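Local coordinates for protein phosphoserine aminotransferase (Bacillus circulans, PDB 2C0R) that catalyses the reversible, pyridoxal-phosphate-dependent transamination of 3-phosphohydroxypyruvate to phosphoserine, with glutamate as amino donor, in the pathway to serine, at residues R4-F8 and E345-L350; H51-Q55 and K69-I73; L62-Y68 and F183-G189. The protein carries 1 engineered substitution. One frame throughout, in Å; residues are numbered along the deposited sequence.

In the fold
From the N terminus, the first contact made is interaction 1, where strand 6-7 meets helix 344-361 near the far end of the chain; the loop it closes encloses both other contacts. Within that loop, helix 45-61 runs to 62-68, turns, and enters strand 68-73, which folds back against the helix in interaction 2. The connecting turn itself packs on 183-189, just before strand 190-194, in interaction 3. Segments of interactions 2 and 3 alternate along the chain, their centres about 14 Å apart. Interaction 2 packs helix 45-61 on the edge strand, and interaction 3 ties the turn between them to the loop before strand 190-194. Interaction 1, its centre about 31 Å and 33 Å from theirs, brings together parts near the chain's two ends.

Interaction 1: R4-F8 and E345-L350; sequences RAYNF and ESCEAL
Y6 and F8 both lay their rings against helix segment 345-350, F8 with its tip at the backbone of S346. From CB, with CG anti to its own carbonyl carbon (chi1 -74°), the F8 ring extends to the helix. F8 CE1 comes near S346 O and CB, F8 CE2 lies 4.1 Å from C347 SG in a sulfur-aromatic contact at the ring edge, and the leading atom, F8 CZ, stands 3.3 Å from S346 O, which lies in the ring plane. L350 CD2 sits over one face, 4.2 Å from the F8 ring centroid, a CH-pi contact that suits a branched leucine. Two residues back, Y6 lays its ring against A349, whose CB is 3.6 Å from the Y6 centroid and 17° off the normal; a methyl is small enough to let the ring lie this close to the helix. An alanine in place of Y6 would be likely to leave the A349 methyl without its aromatic cover and open a gap beside F322, whose ring also meets Y6. S346 OG, at the edge of the Y6 ring, is joined to N7 O through a water 2.8 Å from OG. Strand 6-7 pairs in parallel with strand 322-323, and F322 also touches A349 and L350. The contacts are mostly apolar and aromatic, with S346 O meeting the F8 edge and a water serving the buried serine hydroxyl.

Interaction 2: H51-Q55 and K69-I73; sequences HNEAQ and KVLFI
Q55 leaves the helix with CG anti to its carbonyl carbon and continues extended, carrying its amide across V70 to K69; the lysine chain bends at chi2 (71°) and brings its ammonium to meet it. K69 NZ donates to Q55 OE1 over 2.9 Å, in the carbonyl plane and on a lone pair. The same oxygen accepts from a water that in turn takes the N-H of V70, so the glutamine links the helix to both the side chain and the backbone of the strand. Q55 NE2 reaches back to H51 O at 3.2 Å, approaching from above the carbonyl plane, and also binds N234 OD1, which K69 NZ shares. A glutamine suits this place because one amide can accept from the strand and donate to its own helix. Helix 45-61 here packs on strand 68-73, the edge strand within this chain of the mixed sheet in the large domain of this class-V aminotransferase fold; the axes of the two short segments approach to 9.1 Å, at 126° between their directions. V70, beta-branched and compact, puts CB 3.8 Å from Q55 CG. Beyond it the F72 ring lies between the strand and the helix: F72 CE1 is 3.6 Å from Q55 CG, and F72 CZ meets the A54 methyl at 3.9 Å. F72 also turns its edge toward the H51 face in a T-shaped pair, planes at 73°, while hydrogen bonds to Y47 OH and N234 O hold the imidazole.

Interaction 3: L62-Y68 and F183-G189; sequences LGNPTGY and FDLNQFG
The L185 side chain runs antiparallel to that of Y68, across one face of its phenol ring. L185 CD2 stands 3.7 Å from the Y68 ring centroid, nearest CG and CD2 of the ring, in a CH-pi contact. With CG of L185 anti to its backbone N (chi1 -177°), the same methyl also meets P65, whose CG comes within 3.6 Å of L185 CD2, the two side chains crossing at about a right angle. The compact, rigid proline ring suits a place beside the leucine methyl. At its far end Y68 OH donates to F188 O over 2.7 Å, nearly along the C=O axis, and F188 O lies at the ring's edge, in its plane. A tyrosine suits the site because its ring packs on the leucine while its hydroxyl reaches the backbone beyond. These contacts lie where helix 45-61 ends in a Schellman motif, with G63 at positive phi as C-prime residue, and the chain turns toward strand 68-73; the partner segment carries an Asx turn at D184 and a short 3-10 stretch leading to strand 190-194. D184 OD1 accepts from both the backbone N and the ND2 of N186; the bond from ND2 helps fix the N186 amide, whose OD1 lies 3.6 Å from Y68 CE1, at the ring's edge. At the start of both segments, L62 and F183 cross, L62 CD2 touching F183 CE2 at 3.5 Å. A water between the segments accepts from L185 N and donates to both L62 O and F183 O, while another joins T66 N to N186 OD1.

Interaction 1: R4-F8 and E345-L350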
loop_
_atom_site.group_PDB
_atom_site.type_symbol
_atom_site.label_atom_id
_atom_site.label_comp_id
_atom_site.label_asym_id
_atom_site.label_seq_id
_atom_site.Cartn_x
_atom_site.Cartn_y
_atom_site.Cartn_z
ATOM N N ARG A 4 -14.607 -16.627 17.236
ATOM C CA ARG A 4 -13.582 -16.443 16.180
ATOM C C ARG A 4 -13.698 -17.548 15.154
ATOM O O ARG A 4 -13.799 -18.729 15.527
ATOM C CB ARG A 4 -12.185 -16.436 16.801
ATOM C CG ARG A 4 -11.886 -15.181 17.623
ATOM C CD ARG A 4 -11.511 -14.001 16.703
ATOM N NE ARG A 4 -10.093 -14.113 16.313
ATOM C CZ ARG A 4 -9.506 -13.433 15.326
ATOM N NH1 ARG A 4 -10.219 -12.579 14.606
ATOM N NH2 ARG A 4 -8.211 -13.593 15.059
ATOM N N ALA A 5 -13.656 -17.210 13.874
ATOM C CA ALA A 5 -13.627 -18.229 12.835
ATOM C C ALA A 5 -12.331 -19.034 12.907
ATOM O O ALA A 5 -11.282 -18.581 13.320
ATOM C CB ALA A 5 -13.762 -17.550 11.487
ATOM N N TYR A 6 -12.436 -20.303 12.484
ATOM C CA TYR A 6 -11.252 -21.117 12.293
ATOM C C TYR A 6 -10.670 -20.723 10.941
ATOM O O TYR A 6 -11.034 -21.282 9.899
ATOM C CB TYR A 6 -11.633 -22.583 12.267
ATOM C CG TYR A 6 -12.191 -23.081 13.581
ATOM C CD1 TYR A 6 -13.328 -23.897 13.531
ATOM C CD2 TYR A 6 -11.602 -22.784 14.799
ATOM C CE1 TYR A 6 -13.898 -24.403 14.685
ATOM C CE2 TYR A 6 -12.174 -23.287 15.957
ATOM C CZ TYR A 6 -13.304 -24.079 15.889
ATOM O OH TYR A 6 -13.856 -24.586 17.058
ATOM N N ASN A 7 -9.798 -19.729 10.997
ATOM C CA ASN A 7 -9.344 -19.037 9.790
ATOM C C ASN A 7 -8.067 -19.628 9.237
ATOM O O ASN A 7 -7.027 -19.420 9.862
ATOM C CB ASN A 7 -9.120 -17.573 10.147
ATOM C CG ASN A 7 -8.810 -16.733 8.913
ATOM O OD1 ASN A 7 -8.810 -17.279 7.810
ATOM N ND2 ASN A 7 -8.532 -15.452 9.167
ATOM N N PHE A 8 -8.197 -20.340 8.114
ATOM C CA PHE A 8 -7.063 -20.919 7.412
ATOM C C PHE A 8 -6.784 -20.205 6.092
ATOM O O PHE A 8 -6.139 -20.755 5.217
ATOM C CB PHE A 8 -7.316 -22.416 7.160
ATOM C CG PHE A 8 -7.172 -23.213 8.458
ATOM C CD1 PHE A 8 -8.314 -23.445 9.193
ATOM C CD2 PHE A 8 -5.960 -23.699 8.888
ATOM C CE1 PHE A 8 -8.235 -24.167 10.374
ATOM C CE2 PHE A 8 -5.855 -24.419 10.074
ATOM C CZ PHE A 8 -7.014 -24.664 10.818
ATOM N N GLU A 345 -5.592 -24.183 18.553
ATOM C CA GLU A 345 -6.989 -24.635 18.641
ATOM C C GLU A 345 -7.669 -24.673 17.272
ATOM O O GLU A 345 -8.547 -25.546 17.062
ATOM C CB GLU A 345 -7.717 -23.720 19.645
ATOM C CG GLU A 345 -7.185 -23.955 21.049
ATOM C CD GLU A 345 -5.853 -23.281 21.378
ATOM O OE1 GLU A 345 -5.361 -22.456 20.553
ATOM O OE2 GLU A 345 -5.251 -23.584 22.445
ATOM N N SER A 346 -7.316 -23.790 16.331
ATOM C CA SER A 346 -7.898 -23.924 14.995
ATOM C C SER A 346 -7.472 -25.234 14.334
ATOM O O SER A 346 -8.229 -25.917 13.626
ATOM C CB SER A 346 -7.463 -22.771 14.087
ATOM O OG SER A 346 -8.146 -21.575 14.465
ATOM N N CYS A 347 -6.200 -25.583 14.581
ATOM C CA CYS A 347 -5.652 -26.806 13.992
ATOM C C CYS A 347 -6.285 -28.041 14.631
ATOM O O CYS A 347 -6.580 -29.018 13.977
ATOM C CB CYS A 347 -4.140 -26.791 14.208
ATOM S SG CYS A 347 -3.406 -25.418 13.261
ATOM N N GLU A 348 -6.496 -28.031 15.939
ATOM C CA GLU A 348 -7.210 -29.160 16.584
ATOM C C GLU A 348 -8.607 -29.306 16.033
ATOM O O GLU A 348 -9.087 -30.412 15.755
ATOM C CB GLU A 348 -7.310 -28.891 18.084
ATOM C CG GLU A 348 -6.009 -29.007 18.835
ATOM C CD GLU A 348 -6.229 -28.710 20.317
ATOM O OE1 GLU A 348 -6.639 -27.566 20.605
ATOM O OE2 GLU A 348 -5.983 -29.591 21.164
ATOM N N ALA A 349 -9.277 -28.166 15.842
ATOM C CA ALA A 349 -10.613 -28.248 15.256
ATOM C C ALA A 349 -10.576 -28.814 13.860
ATOM O O ALA A 349 -11.399 -29.658 13.494
ATOM C CB ALA A 349 -11.275 -26.871 15.290
ATOM N N LEU A 350 -9.589 -28.405 13.055
ATOM C CA LEU A 350 -9.487 -28.913 11.700
ATOM C C LEU A 350 -9.283 -30.421 11.679
ATOM O O LEU A 350 -9.919 -31.173 10.906
ATOM C CB LEU A 350 -8.308 -28.203 10.980
ATOM C CG LEU A 350 -8.006 -28.799 9.597
ATOM C CD1 LEU A 350 -9.199 -28.699 8.676
ATOM C CD2 LEU A 350 -6.748 -28.129 9.014
HETATM O O HOH W 1 -7.334 -19.536 12.707
#

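Interaction 2: H51-Q55 and K69-I73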
loop_
_atom_site.group_PDB
_atom_site.type_symbol
_atom_site.label_atom_id
_atom_site.label_comp_id
_atom_site.label_asym_id
_atom_site.label_seq_id
_atom_site.Cartn_x
_atom_site.Cartn_y
_atom_site.Cartn_z
ATOM N N HIS A 51 7.464 3.927 13.022
ATOM C CA HIS A 51 8.136 3.490 11.774
ATOM C C HIS A 51 9.526 2.960 12.022
ATOM O O HIS A 51 9.953 1.942 11.447
ATOM C CB HIS A 51 8.158 4.745 10.879
ATOM C CG HIS A 51 8.629 4.544 9.480
ATOM N ND1 HIS A 51 7.781 4.119 8.468
ATOM C CD2 HIS A 51 9.854 4.760 8.952
ATOM C CE1 HIS A 51 8.522 4.082 7.350
ATOM N NE2 HIS A 51 9.774 4.457 7.613
ATOM N N ASN A 52 10.277 3.676 12.888
ATOM C CA ASN A 52 11.629 3.258 13.233
ATOM C C ASN A 52 11.655 2.096 14.213
ATOM O O ASN A 52 12.526 1.220 14.108
ATOM C CB ASN A 52 12.387 4.451 13.787
ATOM C CG ASN A 52 12.709 5.451 12.713
ATOM O OD1 ASN A 52 12.541 6.690 12.868
ATOM N ND2 ASN A 52 13.137 4.931 11.602
ATOM N N GLU A 53 10.734 2.024 15.133
ATOM C CA GLU A 53 10.660 0.929 16.095
ATOM C C GLU A 53 10.395 -0.392 15.383
ATOM O O GLU A 53 10.943 -1.419 15.762
ATOM C CB GLU A 53 9.562 1.209 17.144
ATOM C CG GLU A 53 9.379 0.155 18.226
ATOM C CD GLU A 53 8.065 0.322 18.974
ATOM O OE1 GLU A 53 7.507 1.418 19.003
ATOM O OE2 GLU A 53 7.510 -0.658 19.497
ATOM N N ALA A 54 9.551 -0.329 14.358
ATOM C CA ALA A 54 9.227 -1.574 13.657
ATOM C C ALA A 54 10.505 -2.156 13.050
ATOM O O ALA A 54 10.695 -3.357 13.093
ATOM C CB ALA A 54 8.177 -1.318 12.586
ATOM N N GLN A 55 11.339 -1.279 12.450
ATOM C CA GLN A 55 12.570 -1.764 11.871
ATOM C C GLN A 55 13.501 -2.366 12.922
ATOM O O GLN A 55 14.030 -3.444 12.741
ATOM C CB GLN A 55 13.256 -0.601 11.169
ATOM C CG GLN A 55 12.458 -0.002 10.042
ATOM C CD GLN A 55 13.198 1.252 9.555
ATOM O OE1 GLN A 55 14.427 1.231 9.329
ATOM N NE2 GLN A 55 12.444 2.310 9.398
ATOM N N LYS A 69 19.296 -2.938 6.086
ATOM C CA LYS A 69 18.257 -1.948 6.328
ATOM C C LYS A 69 16.892 -2.585 6.113
ATOM O O LYS A 69 16.709 -3.307 5.121
ATOM C CB LYS A 69 18.432 -0.764 5.378
ATOM C CG LYS A 69 17.465 0.385 5.655
ATOM C CD LYS A 69 17.754 1.157 6.934
ATOM C CE LYS A 69 16.682 2.255 7.019
ATOM N NZ LYS A 69 16.634 2.897 8.361
ATOM N N VAL A 70 15.967 -2.315 7.013
ATOM C CA VAL A 70 14.584 -2.728 6.822
ATOM C C VAL A 70 13.850 -1.607 6.074
ATOM O O VAL A 70 13.794 -0.486 6.572
ATOM C CB VAL A 70 13.899 -3.031 8.159
ATOM C CG1 VAL A 70 12.439 -3.385 7.972
ATOM C CG2 VAL A 70 14.662 -4.116 8.907
ATOM N N LEU A 71 13.334 -1.947 4.899
ATOM C CA LEU A 71 12.537 -1.046 4.115
ATOM C C LEU A 71 11.076 -1.456 4.144
ATOM O O LEU A 71 10.788 -2.643 4.199
ATOM C CB LEU A 71 13.030 -1.052 2.644
ATOM C CG LEU A 71 14.522 -0.857 2.465
ATOM C CD1 LEU A 71 14.870 -0.992 0.980
ATOM C CD2 LEU A 71 15.024 0.468 3.029
ATOM N N PHE A 72 10.199 -0.479 4.038
ATOM C CA PHE A 72 8.780 -0.733 3.879
ATOM C C PHE A 72 8.392 -0.170 2.519
ATOM O O PHE A 72 8.490 1.065 2.303
ATOM C CB PHE A 72 7.982 -0.065 4.971
ATOM C CG PHE A 72 8.356 -0.564 6.364
ATOM C CD1 PHE A 72 8.813 0.326 7.328
ATOM C CD2 PHE A 72 8.239 -1.925 6.634
ATOM C CE1 PHE A 72 9.177 -0.081 8.601
ATOM C CE2 PHE A 72 8.632 -2.327 7.886
ATOM C CZ PHE A 72 9.124 -1.440 8.840
ATOM N N ILE A 73 7.984 -1.049 1.634
ATOM C CA ILE A 73 7.677 -0.697 0.241
ATOM C C ILE A 73 6.259 -1.094 -0.079
ATOM O O ILE A 73 5.840 -2.172 0.379
ATOM C CB ILE A 73 8.693 -1.353 -0.701
ATOM C CG1 ILE A 73 10.110 -1.051 -0.235
ATOM C CG2 ILE A 73 8.407 -0.928 -2.123
ATOM C CD1 ILE A 73 11.270 -1.539 -1.109
HETATM O O HOH W 2 16.284 -0.690 9.469
#

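Interaction 3: L62-Y68 and F183-G189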
loop_
_atom_site.group_PDB
_atom_site.type_symbol
_atom_site.label_atom_id
_atom_site.label_comp_id
_atom_site.label_asym_id
_atom_site.label_seq_id
_atom_site.Cartn_x
_atom_site.Cartn_y
_atom_site.Cartn_z
ATOM N N LEU A 62 15.731 -11.059 14.559
ATOM C CA LEU A 62 16.685 -11.827 13.776
ATOM C C LEU A 62 18.066 -11.882 14.383
ATOM O O LEU A 62 19.040 -12.357 13.748
ATOM C CB LEU A 62 16.744 -11.240 12.349
ATOM C CG LEU A 62 15.494 -11.486 11.484
ATOM C CD1 LEU A 62 15.599 -10.516 10.301
ATOM C CD2 LEU A 62 15.365 -12.920 11.021
ATOM N N GLY A 63 18.171 -11.417 15.611
ATOM C CA GLY A 63 19.449 -11.489 16.318
ATOM C C GLY A 63 20.338 -10.279 16.122
ATOM O O GLY A 63 21.566 -10.346 16.326
ATOM N N ASN A 64 19.759 -9.126 15.721
ATOM C CA ASN A 64 20.494 -7.900 15.413
ATOM C C ASN A 64 21.644 -8.092 14.449
ATOM O O ASN A 64 22.757 -7.682 14.737
ATOM C CB ASN A 64 20.961 -7.234 16.723
ATOM C CG ASN A 64 19.767 -6.560 17.415
ATOM O OD1 ASN A 64 19.649 -6.500 18.642
ATOM N ND2 ASN A 64 18.858 -6.061 16.600
ATOM N N PRO A 65 21.381 -8.634 13.261
ATOM C CA PRO A 65 22.450 -8.600 12.244
ATOM C C PRO A 65 22.693 -7.134 11.920
ATOM O O PRO A 65 21.834 -6.275 12.080
ATOM C CB PRO A 65 21.816 -9.310 11.060
ATOM C CG PRO A 65 20.353 -9.110 11.260
ATOM C CD PRO A 65 20.118 -9.151 12.750
ATOM N N THR A 66 23.910 -6.859 11.457
ATOM C CA THR A 66 24.273 -5.494 11.133
ATOM C C THR A 66 24.510 -5.338 9.632
ATOM O O THR A 66 24.746 -6.356 8.962
ATOM C CB THR A 66 25.540 -5.063 11.871
ATOM O OG1 THR A 66 26.573 -5.972 11.452
ATOM C CG2 THR A 66 25.422 -5.158 13.385
ATOM N N GLY A 67 24.467 -4.118 9.121
ATOM C CA GLY A 67 24.650 -3.868 7.733
ATOM C C GLY A 67 23.412 -4.085 6.889
ATOM O O GLY A 67 23.547 -4.078 5.636
ATOM N N TYR A 68 22.256 -4.300 7.494
ATOM C CA TYR A 68 21.013 -4.465 6.779
ATOM C C TYR A 68 20.012 -3.374 7.103
ATOM O O TYR A 68 19.899 -2.940 8.247
ATOM C CB TYR A 68 20.309 -5.806 7.150
ATOM C CG TYR A 68 21.087 -6.954 6.553
ATOM C CD1 TYR A 68 22.215 -7.479 7.178
ATOM C CD2 TYR A 68 20.673 -7.527 5.358
ATOM C CE1 TYR A 68 22.896 -8.543 6.594
ATOM C CE2 TYR A 68 21.354 -8.586 4.769
ATOM C CZ TYR A 68 22.472 -9.088 5.403
ATOM O OH TYR A 68 23.179 -10.137 4.844
ATOM N N PHE A 183 16.499 -17.739 10.984
ATOM C CA PHE A 183 17.399 -17.910 9.877
ATOM C C PHE A 183 18.498 -16.855 10.031
ATOM O O PHE A 183 18.313 -15.851 10.730
ATOM C CB PHE A 183 16.697 -17.825 8.527
ATOM C CG PHE A 183 16.187 -16.468 8.108
ATOM C CD1 PHE A 183 16.903 -15.609 7.277
ATOM C CD2 PHE A 183 14.957 -16.058 8.559
ATOM C CE1 PHE A 183 16.420 -14.354 6.917
ATOM C CE2 PHE A 183 14.427 -14.831 8.191
ATOM C CZ PHE A 183 15.149 -14.010 7.353
ATOM N N ASP A 184 19.591 -17.183 9.348
ATOM C CA ASP A 184 20.738 -16.263 9.364
ATOM C C ASP A 184 20.586 -15.276 8.214
ATOM O O ASP A 184 20.815 -15.642 7.056
ATOM C CB ASP A 184 22.040 -17.047 9.239
ATOM C CG ASP A 184 23.311 -16.222 9.179
ATOM O OD1 ASP A 184 23.226 -14.998 9.496
ATOM O OD2 ASP A 184 24.365 -16.813 8.836
ATOM N N LEU A 185 20.218 -14.041 8.549
ATOM C CA LEU A 185 20.040 -13.042 7.523
ATOM C C LEU A 185 21.297 -12.842 6.686
ATOM O O LEU A 185 21.225 -12.466 5.518
ATOM C CB LEU A 185 19.618 -11.701 8.131
ATOM C CG LEU A 185 19.320 -10.587 7.155
ATOM C CD1 LEU A 185 18.183 -10.956 6.226
ATOM C CD2 LEU A 185 18.900 -9.323 7.926
ATOM N N ASN A 186 22.447 -13.083 7.299
ATOM C CA ASN A 186 23.698 -12.842 6.575
ATOM C C ASN A 186 23.901 -13.750 5.375
ATOM O O ASN A 186 24.772 -13.479 4.524
ATOM C CB ASN A 186 24.863 -13.053 7.545
ATOM C CG ASN A 186 24.797 -12.075 8.686
ATOM O OD1 ASN A 186 24.935 -10.884 8.472
ATOM N ND2 ASN A 186 24.595 -12.577 9.909
ATOM N N GLN A 187 23.134 -14.819 5.219
ATOM C CA GLN A 187 23.223 -15.564 3.980
ATOM C C GLN A 187 22.660 -14.779 2.778
ATOM O O GLN A 187 22.971 -15.141 1.643
ATOM C CB GLN A 187 22.420 -16.874 4.055
ATOM C CG GLN A 187 23.068 -17.933 4.901
ATOM C CD GLN A 187 22.406 -19.272 4.726
ATOM O OE1 GLN A 187 21.289 -19.472 5.216
ATOM N NE2 GLN A 187 23.082 -20.191 4.022
ATOM N N PHE A 188 21.849 -13.784 3.068
ATOM C CA PHE A 188 21.081 -13.120 2.014
ATOM C C PHE A 188 21.556 -11.745 1.699
ATOM O O PHE A 188 21.959 -11.003 2.610
ATOM C CB PHE A 188 19.609 -12.976 2.453
ATOM C CG PHE A 188 18.881 -14.322 2.470
ATOM C CD1 PHE A 188 18.888 -15.088 3.617
ATOM C CD2 PHE A 188 18.241 -14.781 1.327
ATOM C CE1 PHE A 188 18.263 -16.334 3.623
ATOM C CE2 PHE A 188 17.583 -15.997 1.328
ATOM C CZ PHE A 188 17.593 -16.769 2.488
ATOM N N GLY A 189 21.436 -11.356 0.439
ATOM C CA GLY A 189 21.635 -9.918 0.189
ATOM C C GLY A 189 20.302 -9.195 0.349
ATOM O O GLY A 189 20.229 -7.996 0.627
HETATM O O HOH W 3 19.786 -13.407 11.297
HETATM O O HOH W 4 25.400 -9.138 10.482
HETATM O O HOH W 5 25.984 -11.145 3.847
HETATM O O HOH W 6 26.212 -9.898 6.337
#